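Local coordinates for uncharacterized protein Tm1679 (Thermotoga maritima, PDB 3H3E) that is of uncertain function but has a zinc-binding metallo-beta-lactamase fold, probably that of a metal-dependent hydrolase, possibly with transferase activity, at residues K117-E121 against R122-I126; R183-D186 against N187-L190. The protein carries 2 engineered substitutions. All blocks are in the same frame, centred on the assembly; numbering follows the deposited sequence.

Contact 1. Residues K117-E121 against R122-I126; sequences KFVIE and RITEI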
ATOM      1  N   LYS A 117      12.075   8.808  -8.911  1.00 22.57           N
ATOM      2  CA  LYS A 117      12.485   7.657  -9.693  1.00 21.51           C
ATOM      3  C   LYS A 117      11.215   7.088 -10.282  1.00 23.17           C
ATOM      4  O   LYS A 117      10.375   6.541  -9.566  1.00 31.49           O
ATOM      5  CB  LYS A 117      13.184   6.627  -8.815  1.00 24.35           C
ATOM      6  CG  LYS A 117      13.345   5.265  -9.464  1.00 33.10           C
ATOM      7  CD  LYS A 117      14.616   5.181 -10.277  1.00 40.68           C
ATOM      8  CE  LYS A 117      15.050   3.745 -10.501  1.00 47.46           C
ATOM      9  NZ  LYS A 117      16.519   3.696 -10.790  1.00 56.13           N
ATOM     10  N   PHE A 118      11.056   7.252 -11.584  1.00 19.62           N
ATOM     11  CA  PHE A 118       9.812   6.877 -12.246  1.00 16.64           C
ATOM     12  C   PHE A 118       9.775   5.423 -12.674  1.00 19.42           C
ATOM     13  O   PHE A 118      10.684   4.926 -13.347  1.00 20.64           O
ATOM     14  CB  PHE A 118       9.513   7.825 -13.403  1.00 16.08           C
ATOM     15  CG  PHE A 118       9.115   9.186 -12.944  1.00 21.60           C
ATOM     16  CD1 PHE A 118      10.027  10.222 -12.938  1.00 24.18           C
ATOM     17  CD2 PHE A 118       7.836   9.413 -12.445  1.00 23.82           C
ATOM     18  CE1 PHE A 118       9.660  11.480 -12.474  1.00 25.18           C
ATOM     19  CE2 PHE A 118       7.460  10.654 -11.989  1.00 20.30           C
ATOM     20  CZ  PHE A 118       8.372  11.694 -12.002  1.00 22.63           C
ATOM     21  N   VAL A 119       8.717   4.741 -12.244  1.00 19.35           N
ATOM     22  CA  VAL A 119       8.583   3.312 -12.451  1.00 14.22           C
ATOM     23  C   VAL A 119       7.688   3.079 -13.660  1.00 20.45           C
ATOM     24  O   VAL A 119       6.542   3.521 -13.680  1.00 22.15           O
ATOM     25  CB  VAL A 119       8.039   2.655 -11.170  1.00 16.69           C
ATOM     26  CG1 VAL A 119       7.724   1.199 -11.382  1.00 24.03           C
ATOM     27  CG2 VAL A 119       9.054   2.809 -10.060  1.00 18.41           C
ATOM     28  N   ILE A 120       8.233   2.424 -14.687  1.00 26.05           N
ATOM     29  CA  ILE A 120       7.516   2.198 -15.946  1.00 26.48           C
ATOM     30  C   ILE A 120       7.182   0.735 -16.207  1.00 27.50           C
ATOM     31  O   ILE A 120       6.120   0.420 -16.730  1.00 36.93           O
ATOM     32  CB  ILE A 120       8.353   2.615 -17.134  1.00 40.55           C
ATOM     33  CG1 ILE A 120       9.387   3.660 -16.731  1.00 42.21           C
ATOM     34  CG2 ILE A 120       7.460   3.096 -18.266  1.00 48.85           C
ATOM     35  CD1 ILE A 120      10.508   3.762 -17.742  1.00 42.52           C
ATOM     36  N   GLU A 121       8.102  -0.155 -15.856  1.00 27.31           N
ATOM     37  CA  GLU A 121       7.938  -1.588 -16.075  1.00 26.23           C
ATOM     38  C   GLU A 121       6.778  -2.220 -15.290  1.00 27.83           C
ATOM     39  O   GLU A 121       6.283  -1.638 -14.327  1.00 33.62           O
ATOM     40  CB  GLU A 121       9.237  -2.309 -15.712  1.00 33.47           C
ATOM     41  CG  GLU A 121      10.507  -1.597 -16.138  1.00 44.61           C
ATOM     42  CD  GLU A 121      10.559  -1.363 -17.624  1.00 63.40           C
ATOM     43  OE1 GLU A 121       9.629  -1.822 -18.322  1.00 68.86           O
ATOM     44  OE2 GLU A 121      11.524  -0.719 -18.097  1.00 71.38           O
ATOM     45  N   ARG A 122       6.363  -3.418 -15.705  1.00 29.86           N
ATOM     46  CA  ARG A 122       5.391  -4.213 -14.956  1.00 25.65           C
ATOM     47  C   ARG A 122       6.034  -4.734 -13.674  1.00 22.36           C
ATOM     48  O   ARG A 122       5.395  -4.781 -12.633  1.00 26.53           O
ATOM     49  CB  ARG A 122       4.873  -5.404 -15.777  1.00 26.80           C
ATOM     50  CG  ARG A 122       4.255  -5.095 -17.151  1.00 37.79           C
ATOM     51  CD  ARG A 122       2.889  -4.392 -17.079  1.00 55.54           C
ATOM     52  NE  ARG A 122       1.801  -5.243 -16.587  1.00 65.81           N
ATOM     53  CZ  ARG A 122       1.073  -4.987 -15.496  1.00 60.47           C
ATOM     54  NH1 ARG A 122       1.303  -3.895 -14.769  1.00 47.31           N
ATOM     55  NH2 ARG A 122       0.104  -5.826 -15.136  1.00 59.77           N
ATOM     56  N   ILE A 123       7.297  -5.138 -13.767  1.00 19.68           N
ATOM     57  CA  ILE A 123       8.064  -5.602 -12.611  1.00 18.95           C
ATOM     58  C   ILE A 123       9.367  -4.835 -12.544  1.00 25.41           C
ATOM     59  O   ILE A 123      10.114  -4.787 -13.518  1.00 35.89           O
ATOM     60  CB  ILE A 123       8.404  -7.117 -12.671  1.00 34.52           C
ATOM     61  CG1 ILE A 123       7.146  -7.974 -12.608  1.00 41.44           C
ATOM     62  CG2 ILE A 123       9.305  -7.515 -11.531  1.00 31.24           C
ATOM     63  CD1 ILE A 123       6.715  -8.524 -13.948  1.00 43.85           C
ATOM     64  N   THR A 124       9.638  -4.225 -11.397  1.00 27.02           N
ATOM     65  CA  THR A 124      10.849  -3.440 -11.219  1.00 21.63           C
ATOM     66  C   THR A 124      11.566  -3.921  -9.973  1.00 24.35           C
ATOM     67  O   THR A 124      10.979  -3.955  -8.898  1.00 30.46           O
ATOM     68  CB  THR A 124      10.522  -1.953 -11.078  1.00 19.48           C
ATOM     69  OG1 THR A 124      10.071  -1.445 -12.335  1.00 23.46           O
ATOM     70  CG2 THR A 124      11.746  -1.176 -10.645  1.00 15.85           C
ATOM     71  N   GLU A 125      12.826  -4.316 -10.108  1.00 27.45           N
ATOM     72  CA  GLU A 125      13.599  -4.718  -8.938  1.00 33.88           C
ATOM     73  C   GLU A 125      14.166  -3.507  -8.199  1.00 31.16           C
ATOM     74  O   GLU A 125      14.780  -2.636  -8.805  1.00 43.03           O
ATOM     75  CB  GLU A 125      14.714  -5.688  -9.314  1.00 39.73           C
ATOM     76  CG  GLU A 125      15.478  -6.202  -8.102  1.00 49.96           C
ATOM     77  CD  GLU A 125      16.544  -7.208  -8.478  1.00 65.33           C
ATOM     78  OE1 GLU A 125      17.022  -7.156  -9.635  1.00 69.70           O
ATOM     79  OE2 GLU A 125      16.904  -8.045  -7.619  1.00 70.87           O
ATOM     80  N   ILE A 126      13.948  -3.452  -6.893  1.00 21.47           N
ATOM     81  CA  ILE A 126      14.358  -2.307  -6.091  1.00 29.39           C
ATOM     82  C   ILE A 126      15.725  -2.553  -5.500  1.00 40.14           C
ATOM     83  O   ILE A 126      16.673  -1.810  -5.748  1.00 51.87           O
ATOM     84  CB  ILE A 126      13.434  -2.106  -4.884  1.00 31.73           C
ATOM     85  CG1 ILE A 126      12.063  -1.638  -5.305  1.00 28.26           C
ATOM     86  CG2 ILE A 126      14.011  -1.079  -3.917  1.00 35.87           C
ATOM     87  CD1 ILE A 126      11.163  -1.620  -4.122  1.00 33.76           C
TER
HETATM   88  O   HOH W   1      10.372   0.928 -14.087  1.00 29.07           O
HETATM   89  O   HOH W   2       7.178  -1.824 -11.425  1.00 18.10           O
HETATM   90  O   HOH W   3       7.068  -4.164 -18.602  1.00 36.89           O

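Contact 2. Residues R183-D186 against N187-L190; sequences RGID and NILL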
ATOM      1  N   ARG A 183      -7.164  -1.477  -7.473  1.00 17.84           N
ATOM      2  CA  ARG A 183      -7.365  -2.346  -8.607  1.00 14.28           C
ATOM      3  C   ARG A 183      -7.854  -3.716  -8.172  1.00 17.30           C
ATOM      4  O   ARG A 183      -8.182  -4.543  -9.007  1.00 12.72           O
ATOM      5  CB  ARG A 183      -6.079  -2.462  -9.409  1.00 13.15           C
ATOM      6  CG  ARG A 183      -5.676  -1.169 -10.109  1.00  9.29           C
ATOM      7  CD  ARG A 183      -4.869  -1.534 -11.341  1.00 16.61           C
ATOM      8  NE  ARG A 183      -5.198  -0.670 -12.455  1.00 21.95           N
ATOM      9  CZ  ARG A 183      -5.299  -1.078 -13.710  1.00 18.06           C
ATOM     10  NH1 ARG A 183      -5.090  -2.341 -14.014  1.00 11.57           N
ATOM     11  NH2 ARG A 183      -5.612  -0.215 -14.660  1.00 23.39           N
ATOM     12  N   GLY A 184      -7.915  -3.942  -6.860  1.00 19.07           N
ATOM     13  CA  GLY A 184      -8.394  -5.199  -6.305  1.00 15.99           C
ATOM     14  C   GLY A 184      -7.295  -6.023  -5.665  1.00 18.11           C
ATOM     15  O   GLY A 184      -6.321  -6.360  -6.321  1.00 23.76           O
ATOM     16  N   ILE A 185      -7.428  -6.342  -4.379  1.00 22.08           N
ATOM     17  CA  ILE A 185      -6.349  -7.028  -3.675  1.00 14.94           C
ATOM     18  C   ILE A 185      -6.199  -8.430  -4.222  1.00 17.51           C
ATOM     19  O   ILE A 185      -5.092  -8.965  -4.288  1.00 30.79           O
ATOM     20  CB  ILE A 185      -6.569  -7.051  -2.159  1.00 12.01           C
ATOM     21  CG1 ILE A 185      -5.397  -7.718  -1.439  1.00  9.00           C
ATOM     22  CG2 ILE A 185      -7.839  -7.788  -1.829  1.00 11.76           C
ATOM     23  CD1 ILE A 185      -4.063  -7.249  -1.833  1.00  7.54           C
ATOM     24  N   ASP A 186      -7.314  -9.011  -4.646  1.00 14.71           N
ATOM     25  CA  ASP A 186      -7.299 -10.285  -5.361  1.00 15.24           C
ATOM     26  C   ASP A 186      -6.572 -10.222  -6.710  1.00 21.31           C
ATOM     27  O   ASP A 186      -5.773 -11.100  -7.029  1.00 23.56           O
ATOM     28  CB  ASP A 186      -8.713 -10.860  -5.525  1.00 21.34           C
ATOM     29  CG  ASP A 186      -9.681  -9.920  -6.266  1.00 31.37           C
ATOM     30  OD1 ASP A 186      -9.517  -8.682  -6.217  1.00 35.58           O
ATOM     31  OD2 ASP A 186     -10.643 -10.436  -6.885  1.00 35.23           O
ATOM     32  N   ASN A 187      -6.847  -9.192  -7.504  1.00 21.44           N
ATOM     33  CA  ASN A 187      -6.130  -8.999  -8.769  1.00 18.31           C
ATOM     34  C   ASN A 187      -4.652  -8.823  -8.528  1.00 16.30           C
ATOM     35  O   ASN A 187      -3.809  -9.296  -9.290  1.00 17.53           O
ATOM     36  CB  ASN A 187      -6.680  -7.789  -9.521  1.00 14.53           C
ATOM     37  CG  ASN A 187      -7.990  -8.087 -10.175  1.00 19.81           C
ATOM     38  OD1 ASN A 187      -8.209  -9.203 -10.632  1.00 22.50           O
ATOM     39  ND2 ASN A 187      -8.885  -7.108 -10.208  1.00 20.12           N
ATOM     40  N   ILE A 188      -4.351  -8.141  -7.438  1.00 17.29           N
ATOM     41  CA  ILE A 188      -2.984  -7.855  -7.074  1.00 18.36           C
ATOM     42  C   ILE A 188      -2.261  -9.146  -6.762  1.00 18.43           C
ATOM     43  O   ILE A 188      -1.144  -9.356  -7.211  1.00 24.21           O
ATOM     44  CB  ILE A 188      -2.932  -6.866  -5.900  1.00 20.23           C
ATOM     45  CG1 ILE A 188      -3.321  -5.466  -6.406  1.00 17.12           C
ATOM     46  CG2 ILE A 188      -1.574  -6.873  -5.257  1.00  6.83           C
ATOM     47  CD1 ILE A 188      -3.498  -4.414  -5.333  1.00  9.89           C
ATOM     48  N   LEU A 189      -2.913 -10.031  -6.019  1.00 20.83           N
ATOM     49  CA  LEU A 189      -2.271 -11.283  -5.606  1.00 17.59           C
ATOM     50  C   LEU A 189      -2.104 -12.246  -6.767  1.00 14.00           C
ATOM     51  O   LEU A 189      -1.089 -12.910  -6.886  1.00 21.24           O
ATOM     52  CB  LEU A 189      -3.060 -11.948  -4.483  1.00 20.75           C
ATOM     53  CG  LEU A 189      -3.054 -11.214  -3.135  1.00 17.78           C
ATOM     54  CD1 LEU A 189      -3.776 -12.034  -2.103  1.00  8.33           C
ATOM     55  CD2 LEU A 189      -1.642 -10.961  -2.694  1.00  7.85           C
ATOM     56  N   LEU A 190      -3.114 -12.311  -7.622  1.00 16.47           N
ATOM     57  CA  LEU A 190      -3.065 -13.129  -8.817  1.00 12.69           C
ATOM     58  C   LEU A 190      -1.970 -12.640  -9.749  1.00 16.23           C
ATOM     59  O   LEU A 190      -1.265 -13.437 -10.357  1.00 20.13           O
ATOM     60  CB  LEU A 190      -4.416 -13.100  -9.529  1.00 21.22           C
ATOM     61  CG  LEU A 190      -5.633 -13.636  -8.767  1.00 20.93           C
ATOM     62  CD1 LEU A 190      -6.940 -13.147  -9.387  1.00 13.56           C
ATOM     63  CD2 LEU A 190      -5.590 -15.148  -8.741  1.00 19.06           C
TER
HETATM   64  O   HOH W   4     -10.288 -10.786 -10.023  1.00 22.97           O

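Contact 1. Residues K117-E121 against R122-I126
V119, E121 and T124 meet where the chain reverses: it leaves strand 115-119, turns through I120, an extended E121 and R122, the last with helix-like angles, and comes back as strand 123-127. The two strands run in roughly opposite directions without pairing, V119 CA and T124 CA being 7.2 Å apart. Each bonds through its backbone to a different neighbour, K117 and V119 to strand 85-89, T124 to L132.

T124 points its side chain into the bend. With OG1 beside its own backbone N (chi1 -70°), the hydroxyl lies against two carbon atoms: V119 CG1, 3.7 Å from T124 OG1, and E121 CB, 3.6 Å from the same oxygen. V119 presents CG1 because that methyl is anti to its backbone N (chi1 173°); the E121 and T124 side chains cross at about a right angle. W87 packs on both V119 and T124, and L132 also touches V119.

The polar links run through water. Water 1 accepts from I120 N at 2.7 Å and donates to T124 OG1 at 3.0 Å. T124 OG1 in turn donates to water 2 at 3.1 Å, and water 2 donates to E121 O at 3.0 Å. E121 O takes a second bond from R89. Water 3 receives R122 N at 3.1 Å and gives a weak bond to E121 OE1, while R122 NH1 goes to P135 O.

The hydroxyl of T124 is thus both acceptor and donor in one relay, which probably fixes the direction of its proton, and this surface turn is bridged by solvent instead of by direct bonds between its halves.

Contact 2. Residues R183-D186 against N187-L190
N187 ND2 is held by two carbonyls, R183 O and, more weakly, L138 O. The bond to R183 O is 2.9 Å long and nearly straight, 177° at the hydrogen; the acceptor lies in the plane of the N187 amide, and the donor comes in nearly along the C=O axis. The other end of the amide is held as well: N187 OD1 accepts from water 4 at 2.7 Å and from R139 NH1. With partners at both ends, the amide is probably fixed in its rotation, and it ties R183, the residue before the N-cap, to the first turn of the helix.

Water 4 also donates to D186 OD2 at 3.2 Å, so it joins neighbouring side chains. D186 has CG between its backbone N and carbonyl carbon (chi1 58°), which keeps the carboxylate close over the backbone of the first turn, D186 OD1 being 3.0 Å from N187 N; OD1 also forms a salt bridge with K141.

G184 is the N-cap of helix 185-193, with backbone angles that suit glycine, and the helix is the connection of a beta-alpha-beta unit between strands 173-178 and 200-204. This is one such unit of the alpha-beta/beta-alpha sandwich of the metallo-beta-lactamase fold, and here the helix starts just after the zinc ligand H182. Its opening bonds follow the regular i to i+4 pattern: I188 N to G184 O at 2.9 Å, L189 N to I185 O at 3.0 Å and L190 N to D186 O at 3.0 Å.

Away from the polar side, I185 sends CG1 out anti to its backbone N (chi1 -177°), and its terminal methyl reaches on along the helix toward I188 and L189. I185 CD1 comes within 4.2 Å of I188 CB and also packs on L189 CG. I185 and I188 rest on T178 of the sheet, while I185 and L189 also touch F224 of helix 214-226.

In the fold
Contact 1 is largely a surface contact and contact 2 a buried one; their centres lie 18 Å apart and their nearest atoms about 6 Å. The turn at 117-126 carries the chain from the edge of one mixed sheet to the edge of the other, whereas 183-190 begins a helix packed on the inner strands of that second sheet. Place governs chemistry: waters mediate between the two halves of contact 1, while mainly direct backbone and amide bonds, one bridging water and an apolar face hold contact 2. Only the latter adjoins a zinc ligand in sequence. P135 is a shared neighbour, accepting from R122 and touching R183, and R122 has a long, weak ion pair with D191 of helix 185-193.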